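Local structure of YchF GTP-binding protein (Schizosaccharomyces pombe, 1NI3) at residues Gln121-Phe126 with Pro247-Trp252; Gln186-Lys191 with Val213-Ser218. The protein hydrolyses ATP and, less efficiently, GTP, uses magnesium as cofactor, and negatively regulates the G2/M transition of the cell cycle. All blocks are in the same frame, centred on the assembly; numbering follows the deposited sequence.

Contact 1. Residues Gln121-Phe126 with Pro247-Trp252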
ATOM      1  N   GLN A 121       4.321   0.555   8.851  1.00 40.38           N
ATOM      2  CA  GLN A 121       5.049   0.378  10.108  1.00 40.04           C
ATOM      3  C   GLN A 121       5.015   1.579  11.024  1.00 39.88           C
ATOM      4  O   GLN A 121       5.694   2.573  10.785  1.00 38.79           O
ATOM      5  CB  GLN A 121       6.505   0.004   9.817  1.00 41.04           C
ATOM      6  CG  GLN A 121       7.351  -0.289  11.049  1.00 43.67           C
ATOM      7  CD  GLN A 121       8.451  -1.285  10.744  1.00 47.45           C
ATOM      8  OE1 GLN A 121       9.526  -1.263  11.347  1.00 51.68           O
ATOM      9  NE2 GLN A 121       8.179  -2.180   9.804  1.00 49.49           N
ATOM     10  N   VAL A 122       4.239   1.461  12.094  1.00 39.68           N
ATOM     11  CA  VAL A 122       4.103   2.539  13.062  1.00 41.64           C
ATOM     12  C   VAL A 122       5.280   2.681  14.039  1.00 45.30           C
ATOM     13  O   VAL A 122       5.429   1.880  14.964  1.00 47.31           O
ATOM     14  CB  VAL A 122       2.845   2.362  13.896  1.00 38.20           C
ATOM     15  CG1 VAL A 122       2.687   3.534  14.828  1.00 34.07           C
ATOM     16  CG2 VAL A 122       1.649   2.210  12.982  1.00 37.62           C
ATOM     17  N   VAL A 123       6.096   3.716  13.850  1.00 45.92           N
ATOM     18  CA  VAL A 123       7.243   3.966  14.724  1.00 48.37           C
ATOM     19  C   VAL A 123       6.835   4.896  15.871  1.00 49.39           C
ATOM     20  O   VAL A 123       6.211   5.937  15.649  1.00 50.11           O
ATOM     21  CB  VAL A 123       8.419   4.611  13.942  1.00 49.98           C
ATOM     22  CG1 VAL A 123       9.609   4.824  14.863  1.00 47.86           C
ATOM     23  CG2 VAL A 123       8.815   3.723  12.771  1.00 49.57           C
ATOM     24  N   ARG A 124       7.186   4.520  17.097  1.00 49.91           N
ATOM     25  CA  ARG A 124       6.843   5.332  18.262  1.00 49.10           C
ATOM     26  C   ARG A 124       7.868   6.416  18.549  1.00 49.23           C
ATOM     27  O   ARG A 124       9.067   6.149  18.623  1.00 48.74           O
ATOM     28  CB  ARG A 124       6.673   4.445  19.491  1.00 47.52           C
ATOM     29  CG  ARG A 124       6.435   5.217  20.768  1.00 49.55           C
ATOM     30  CD  ARG A 124       6.006   4.279  21.872  1.00 53.37           C
ATOM     31  NE  ARG A 124       5.620   5.003  23.074  1.00 57.63           N
ATOM     32  CZ  ARG A 124       4.976   4.450  24.094  1.00 60.80           C
ATOM     33  NH1 ARG A 124       4.646   3.165  24.048  1.00 63.82           N
ATOM     34  NH2 ARG A 124       4.658   5.177  25.160  1.00 64.01           N
ATOM     35  N   ALA A 125       7.378   7.639  18.720  1.00 51.67           N
ATOM     36  CA  ALA A 125       8.227   8.793  18.996  1.00 53.70           C
ATOM     37  C   ALA A 125       7.593   9.588  20.132  1.00 57.69           C
ATOM     38  O   ALA A 125       7.729  10.808  20.211  1.00 60.41           O
ATOM     39  CB  ALA A 125       8.338   9.669  17.769  1.00 52.67           C
ATOM     40  N   PHE A 126       6.888   8.891  21.007  1.00 59.41           N
ATOM     41  CA  PHE A 126       6.263   9.533  22.134  1.00 62.98           C
ATOM     42  C   PHE A 126       6.553   8.658  23.333  1.00 69.25           C
ATOM     43  O   PHE A 126       6.835   7.467  23.188  1.00 70.41           O
ATOM     44  CB  PHE A 126       4.763   9.651  21.904  1.00 60.18           C
ATOM     45  CG  PHE A 126       4.054   8.334  21.842  1.00 57.77           C
ATOM     46  CD1 PHE A 126       3.496   7.777  22.980  1.00 54.98           C
ATOM     47  CD2 PHE A 126       3.928   7.653  20.641  1.00 57.47           C
ATOM     48  CE1 PHE A 126       2.833   6.555  22.919  1.00 53.15           C
ATOM     49  CE2 PHE A 126       3.265   6.432  20.580  1.00 54.68           C
ATOM     50  CZ  PHE A 126       2.713   5.888  21.724  1.00 51.69           C
ATOM     51  N   PRO A 247      14.695  13.069  14.186  1.00 62.09           N
ATOM     52  CA  PRO A 247      15.978  13.096  13.473  1.00 60.93           C
ATOM     53  C   PRO A 247      16.694  11.752  13.490  1.00 60.50           C
ATOM     54  O   PRO A 247      17.164  11.275  12.464  1.00 60.73           O
ATOM     55  CB  PRO A 247      16.752  14.194  14.198  1.00 59.99           C
ATOM     56  CG  PRO A 247      16.237  14.084  15.606  1.00 62.98           C
ATOM     57  CD  PRO A 247      14.744  13.932  15.380  1.00 63.03           C
ATOM     58  N   LYS A 248      16.759  11.142  14.666  1.00 62.22           N
ATOM     59  CA  LYS A 248      17.420   9.861  14.827  1.00 63.46           C
ATOM     60  C   LYS A 248      16.776   8.822  13.917  1.00 63.40           C
ATOM     61  O   LYS A 248      17.440   8.237  13.065  1.00 61.74           O
ATOM     62  CB  LYS A 248      17.332   9.426  16.291  1.00 68.01           C
ATOM     63  CG  LYS A 248      17.498  10.598  17.274  1.00 73.37           C
ATOM     64  CD  LYS A 248      17.911  10.142  18.681  1.00 77.25           C
ATOM     65  CE  LYS A 248      19.330   9.572  18.693  1.00 77.85           C
ATOM     66  NZ  LYS A 248      19.744   9.052  20.027  1.00 76.64           N
ATOM     67  N   ILE A 249      15.475   8.616  14.099  1.00 65.97           N
ATOM     68  CA  ILE A 249      14.700   7.660  13.302  1.00 67.44           C
ATOM     69  C   ILE A 249      14.960   7.831  11.805  1.00 68.79           C
ATOM     70  O   ILE A 249      15.159   6.857  11.071  1.00 68.39           O
ATOM     71  CB  ILE A 249      13.180   7.828  13.544  1.00 65.58           C
ATOM     72  CG1 ILE A 249      12.822   7.400  14.968  1.00 61.11           C
ATOM     73  CG2 ILE A 249      12.391   7.018  12.524  1.00 63.72           C
ATOM     74  CD1 ILE A 249      11.380   7.612  15.308  1.00 57.83           C
ATOM     75  N   LYS A 250      14.949   9.082  11.361  1.00 70.01           N
ATOM     76  CA  LYS A 250      15.179   9.398   9.959  1.00 72.06           C
ATOM     77  C   LYS A 250      16.460   8.751   9.442  1.00 71.07           C
ATOM     78  O   LYS A 250      16.428   7.925   8.530  1.00 67.65           O
ATOM     79  CB  LYS A 250      15.232  10.920   9.767  1.00 73.22           C
ATOM     80  CG  LYS A 250      15.345  11.351   8.313  1.00 75.78           C
ATOM     81  CD  LYS A 250      15.087  12.841   8.130  1.00 77.20           C
ATOM     82  CE  LYS A 250      15.390  13.275   6.698  1.00 77.88           C
ATOM     83  NZ  LYS A 250      14.633  12.466   5.695  1.00 79.50           N
ATOM     84  N   LYS A 251      17.584   9.114  10.049  1.00 73.09           N
ATOM     85  CA  LYS A 251      18.878   8.578   9.637  1.00 74.84           C
ATOM     86  C   LYS A 251      18.918   7.061   9.624  1.00 72.27           C
ATOM     87  O   LYS A 251      19.363   6.450   8.654  1.00 71.08           O
ATOM     88  CB  LYS A 251      20.004   9.111  10.533  1.00 78.02           C
ATOM     89  CG  LYS A 251      21.362   9.035   9.850  1.00 82.92           C
ATOM     90  CD  LYS A 251      22.406   9.932  10.492  1.00 85.38           C
ATOM     91  CE  LYS A 251      23.589  10.118   9.547  1.00 86.75           C
ATOM     92  NZ  LYS A 251      24.595  11.100  10.044  1.00 87.55           N
ATOM     93  N   TRP A 252      18.455   6.455  10.706  1.00 71.09           N
ATOM     94  CA  TRP A 252      18.429   5.009  10.796  1.00 70.92           C
ATOM     95  C   TRP A 252      17.853   4.440   9.525  1.00 71.37           C
ATOM     96  O   TRP A 252      18.400   3.499   8.947  1.00 72.36           O
ATOM     97  CB  TRP A 252      17.547   4.550  11.941  1.00 71.11           C
ATOM     98  CG  TRP A 252      17.627   3.084  12.158  1.00 71.28           C
ATOM     99  CD1 TRP A 252      18.444   2.445  13.033  1.00 73.52           C
ATOM    100  CD2 TRP A 252      16.878   2.057  11.484  1.00 69.91           C
ATOM    101  NE1 TRP A 252      18.258   1.082  12.957  1.00 73.55           N
ATOM    102  CE2 TRP A 252      17.301   0.817  12.014  1.00 70.54           C
ATOM    103  CE3 TRP A 252      15.892   2.062  10.486  1.00 68.58           C
ATOM    104  CZ2 TRP A 252      16.775  -0.403  11.585  1.00 69.05           C
ATOM    105  CZ3 TRP A 252      15.369   0.843  10.059  1.00 68.09           C
ATOM    106  CH2 TRP A 252      15.813  -0.369  10.610  1.00 67.32           C
TER

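Contact 2. Residues Gln186-Lys191 with Val213-Ser218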
ATOM      1  N   GLN A 186      17.857 -22.725  -8.453  1.00 74.64           N
ATOM      2  CA  GLN A 186      18.540 -22.988  -7.196  1.00 72.04           C
ATOM      3  C   GLN A 186      19.694 -22.008  -7.018  1.00 69.31           C
ATOM      4  O   GLN A 186      19.966 -21.555  -5.910  1.00 71.29           O
ATOM      5  CB  GLN A 186      19.053 -24.435  -7.177  1.00 72.51           C
ATOM      6  CG  GLN A 186      19.664 -24.871  -5.852  1.00 73.73           C
ATOM      7  CD  GLN A 186      19.573 -26.375  -5.627  1.00 73.92           C
ATOM      8  OE1 GLN A 186      20.095 -26.898  -4.644  1.00 74.93           O
ATOM      9  NE2 GLN A 186      18.888 -27.073  -6.527  1.00 72.87           N
ATOM     10  N   ALA A 187      20.367 -21.673  -8.112  1.00 64.57           N
ATOM     11  CA  ALA A 187      21.481 -20.739  -8.037  1.00 62.00           C
ATOM     12  C   ALA A 187      20.961 -19.363  -7.607  1.00 62.27           C
ATOM     13  O   ALA A 187      21.639 -18.631  -6.875  1.00 61.69           O
ATOM     14  CB  ALA A 187      22.169 -20.635  -9.380  1.00 62.26           C
ATOM     15  N   ILE A 188      19.755 -19.027  -8.062  1.00 58.97           N
ATOM     16  CA  ILE A 188      19.120 -17.757  -7.749  1.00 54.80           C
ATOM     17  C   ILE A 188      18.604 -17.766  -6.315  1.00 54.03           C
ATOM     18  O   ILE A 188      18.865 -16.834  -5.552  1.00 50.16           O
ATOM     19  CB  ILE A 188      17.960 -17.493  -8.714  1.00 53.86           C
ATOM     20  CG1 ILE A 188      18.518 -17.391 -10.131  1.00 54.47           C
ATOM     21  CG2 ILE A 188      17.203 -16.232  -8.307  1.00 51.41           C
ATOM     22  CD1 ILE A 188      17.478 -17.231 -11.208  1.00 57.80           C
ATOM     23  N   ILE A 189      17.870 -18.812  -5.946  1.00 53.77           N
ATOM     24  CA  ILE A 189      17.372 -18.894  -4.588  1.00 55.47           C
ATOM     25  C   ILE A 189      18.567 -18.738  -3.659  1.00 57.58           C
ATOM     26  O   ILE A 189      18.460 -18.167  -2.572  1.00 57.85           O
ATOM     27  CB  ILE A 189      16.684 -20.248  -4.309  1.00 54.79           C
ATOM     28  CG1 ILE A 189      15.193 -20.148  -4.614  1.00 52.53           C
ATOM     29  CG2 ILE A 189      16.902 -20.654  -2.845  1.00 52.77           C
ATOM     30  CD1 ILE A 189      14.883 -19.799  -6.023  1.00 54.82           C
ATOM     31  N   GLU A 190      19.706 -19.257  -4.102  1.00 59.15           N
ATOM     32  CA  GLU A 190      20.939 -19.189  -3.335  1.00 60.84           C
ATOM     33  C   GLU A 190      21.293 -17.729  -3.063  1.00 59.15           C
ATOM     34  O   GLU A 190      21.612 -17.360  -1.932  1.00 58.69           O
ATOM     35  CB  GLU A 190      22.067 -19.855  -4.118  1.00 66.87           C
ATOM     36  CG  GLU A 190      23.181 -20.442  -3.259  1.00 75.86           C
ATOM     37  CD  GLU A 190      22.692 -21.582  -2.391  1.00 81.38           C
ATOM     38  OE1 GLU A 190      22.407 -21.344  -1.193  1.00 84.53           O
ATOM     39  OE2 GLU A 190      22.582 -22.717  -2.912  1.00 83.83           O
ATOM     40  N   LYS A 191      21.243 -16.905  -4.107  1.00 58.06           N
ATOM     41  CA  LYS A 191      21.540 -15.481  -3.980  1.00 55.31           C
ATOM     42  C   LYS A 191      20.528 -14.819  -3.053  1.00 53.01           C
ATOM     43  O   LYS A 191      20.888 -13.973  -2.242  1.00 51.00           O
ATOM     44  CB  LYS A 191      21.488 -14.794  -5.352  1.00 57.54           C
ATOM     45  CG  LYS A 191      22.669 -15.076  -6.271  1.00 59.10           C
ATOM     46  CD  LYS A 191      22.495 -14.380  -7.631  1.00 60.88           C
ATOM     47  CE  LYS A 191      22.304 -12.871  -7.492  1.00 59.96           C
ATOM     48  NZ  LYS A 191      21.932 -12.239  -8.788  1.00 58.27           N
ATOM     49  N   VAL A 213      13.235 -11.441 -10.119  1.00 47.04           N
ATOM     50  CA  VAL A 213      12.085 -10.852  -9.449  1.00 47.45           C
ATOM     51  C   VAL A 213      10.937 -11.847  -9.534  1.00 46.58           C
ATOM     52  O   VAL A 213      10.206 -12.071  -8.567  1.00 45.17           O
ATOM     53  CB  VAL A 213      11.678  -9.523 -10.120  1.00 48.10           C
ATOM     54  CG1 VAL A 213      10.253  -9.155  -9.728  1.00 48.69           C
ATOM     55  CG2 VAL A 213      12.631  -8.419  -9.698  1.00 46.42           C
ATOM     56  N   GLU A 214      10.804 -12.449 -10.707  1.00 43.59           N
ATOM     57  CA  GLU A 214       9.766 -13.431 -10.955  1.00 42.64           C
ATOM     58  C   GLU A 214       9.858 -14.578  -9.959  1.00 43.15           C
ATOM     59  O   GLU A 214       8.880 -14.933  -9.297  1.00 44.73           O
ATOM     60  CB  GLU A 214       9.927 -13.958 -12.370  1.00 41.90           C
ATOM     61  CG  GLU A 214       8.854 -14.886 -12.820  1.00 40.95           C
ATOM     62  CD  GLU A 214       9.085 -15.343 -14.221  1.00 43.66           C
ATOM     63  OE1 GLU A 214      10.174 -15.904 -14.470  1.00 42.63           O
ATOM     64  OE2 GLU A 214       8.197 -15.116 -15.073  1.00 46.17           O
ATOM     65  N   ILE A 215      11.043 -15.160  -9.853  1.00 42.41           N
ATOM     66  CA  ILE A 215      11.239 -16.267  -8.928  1.00 43.35           C
ATOM     67  C   ILE A 215      10.914 -15.815  -7.520  1.00 42.97           C
ATOM     68  O   ILE A 215      10.082 -16.410  -6.850  1.00 44.49           O
ATOM     69  CB  ILE A 215      12.679 -16.778  -8.973  1.00 44.66           C
ATOM     70  CG1 ILE A 215      12.928 -17.433 -10.335  1.00 46.80           C
ATOM     71  CG2 ILE A 215      12.929 -17.759  -7.832  1.00 40.20           C
ATOM     72  CD1 ILE A 215      14.326 -17.910 -10.551  1.00 46.20           C
ATOM     73  N   ILE A 216      11.558 -14.754  -7.070  1.00 40.78           N
ATOM     74  CA  ILE A 216      11.292 -14.273  -5.733  1.00 40.40           C
ATOM     75  C   ILE A 216       9.789 -14.168  -5.435  1.00 40.87           C
ATOM     76  O   ILE A 216       9.320 -14.745  -4.455  1.00 42.71           O
ATOM     77  CB  ILE A 216      11.994 -12.935  -5.514  1.00 39.13           C
ATOM     78  CG1 ILE A 216      13.505 -13.136  -5.678  1.00 37.05           C
ATOM     79  CG2 ILE A 216      11.698 -12.402  -4.121  1.00 38.23           C
ATOM     80  CD1 ILE A 216      14.334 -11.897  -5.466  1.00 38.22           C
ATOM     81  N   ASN A 217       9.024 -13.481  -6.281  1.00 38.60           N
ATOM     82  CA  ASN A 217       7.577 -13.359  -6.042  1.00 38.64           C
ATOM     83  C   ASN A 217       6.902 -14.675  -5.665  1.00 38.12           C
ATOM     84  O   ASN A 217       5.935 -14.700  -4.892  1.00 32.17           O
ATOM     85  CB  ASN A 217       6.870 -12.778  -7.262  1.00 37.01           C
ATOM     86  CG  ASN A 217       7.162 -11.327  -7.448  1.00 39.24           C
ATOM     87  OD1 ASN A 217       7.219 -10.561  -6.485  1.00 41.17           O
ATOM     88  ND2 ASN A 217       7.319 -10.919  -8.695  1.00 37.77           N
ATOM     89  N   SER A 218       7.397 -15.767  -6.227  1.00 38.02           N
ATOM     90  CA  SER A 218       6.824 -17.067  -5.930  1.00 38.82           C
ATOM     91  C   SER A 218       7.116 -17.453  -4.489  1.00 39.01           C
ATOM     92  O   SER A 218       6.570 -18.431  -3.992  1.00 41.52           O
ATOM     93  CB  SER A 218       7.425 -18.132  -6.831  1.00 35.78           C
ATOM     94  OG  SER A 218       8.812 -18.297  -6.523  1.00 37.52           O
TER

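Contact 1. Residues Gln121-Phe126 with Pro247-Trp252
Val123 and Ile249 reach toward each other and meet tip to tip. CG1 of Val123 lies 3.3 Å from CD1 of Ile249, and the next approach, to CG1 of Ile249, is already 4.1 Å. The valine puts this methyl forward because CG1 stands anti to the backbone N (chi1 -178°), while CG2 turns back beside that nitrogen. Ile249 is stretched out, with CD1 anti to CA (chi2 176°), and its terminal methyl CD1 makes the closest approaches. CD1 of Ile249 lies 4.4 Å from CB of Ala125. CD1 of Ile249 is also 4.3 Å from the carbonyl O of Arg124, a loose contact. No hydrogen bond crosses between the segments, and the touch is apolar.

The strand 118-124 belongs to the parallel part of the sheet in the P-loop G domain. It runs between strands 22-27 and 227-232, and helix 246-254 packs on one face of it. Val123 also touches Tyr229 on the neighbouring strand. Ala125 touches Val231 and lies close to Met233, a predicted ATP-binding residue.

CB of Arg124 points away from the helix. Its NE donates to the carbonyl O of Phe126 over 2.7 Å, at an N-H...O angle of 160°. The oxygen lies near the guanidinium plane, but NE sits above the carbonyl plane. CZ of Phe126 lies over one face of the guanidinium and NE of Arg124 over one face of the ring, each offset toward the rim. Arg124 NH1 makes a weak hydrogen bond to the carbonyl of Asn30, within the predicted nucleotide-binding loop.

Contact 2. Residues Gln186-Lys191 with Val213-Ser218
Ile215 meets Ile188 and Ile189 with two different branches. Its CD1 lies 3.3 Å from CD1 of Ile188, where the two side chains cross obliquely. CD1 of Ile215 is also 4.0 Å from CG2 of Ile188, so it rests against both branches of that isoleucine. The other branch of Ile215, CG2, lies 3.4 Å from CD1 of Ile189. Here the side chains cross at about a right angle.

The torsions explain the split. In Ile215, CG1 stands anti to the carbonyl carbon (chi1 -68°) and CG2 anti to the backbone N, which sends CG1 and its CD1 to Ile188 and leaves CG2 facing Ile189. Ile189 is folded instead: chi2 of 60° bends CD1 back toward Ile215, although its CB does not point straight at the other helix.

This part is buried and wholly apolar, and no hydrogen bond joins the segments. The nearest CA atoms are those of Ile189 and Ile216, 7.7 Å apart. Ile216 makes no close contact with 186-191 and touches Val192, Ile203 and Trp208 instead.

The outer side is polar and looser, and Lys191 and Glu214 are exposed there. Lys191 on helix 179-199 forms a salt bridge with Glu212 on helix 210-217, one residue before the segment, and this bridge spans the two helices. Glu214 forms one with Arg211.

The contact lies away from the predicted nucleotide-binding residues. It packs the short helix 210-217 against the long helix 179-199. Helix 140-168 covers another side of 179-199, where Leu163 touches Gln186, Ile189 and Glu190.

How the contacts relate
From the N terminus, the chain first passes the P-loop region and then reaches strand 118-124, where contact 1 begins. It next runs through the long helices 140-168 and 179-199. Contact 2 opens on the second of these and closes on helix 210-217, only 22 residues later. The chain then returns to the sheet at strand 227-232, and helix 246-254 closes contact 1 across 121 residues. Contact 2 is thus nested inside the loop of contact 1. Contact 1 ties a helix to the central sheet, and contact 2 joins two helices of the insertion between strands 118-124 and 227-232. Their centres are 32 Å apart and they do not touch.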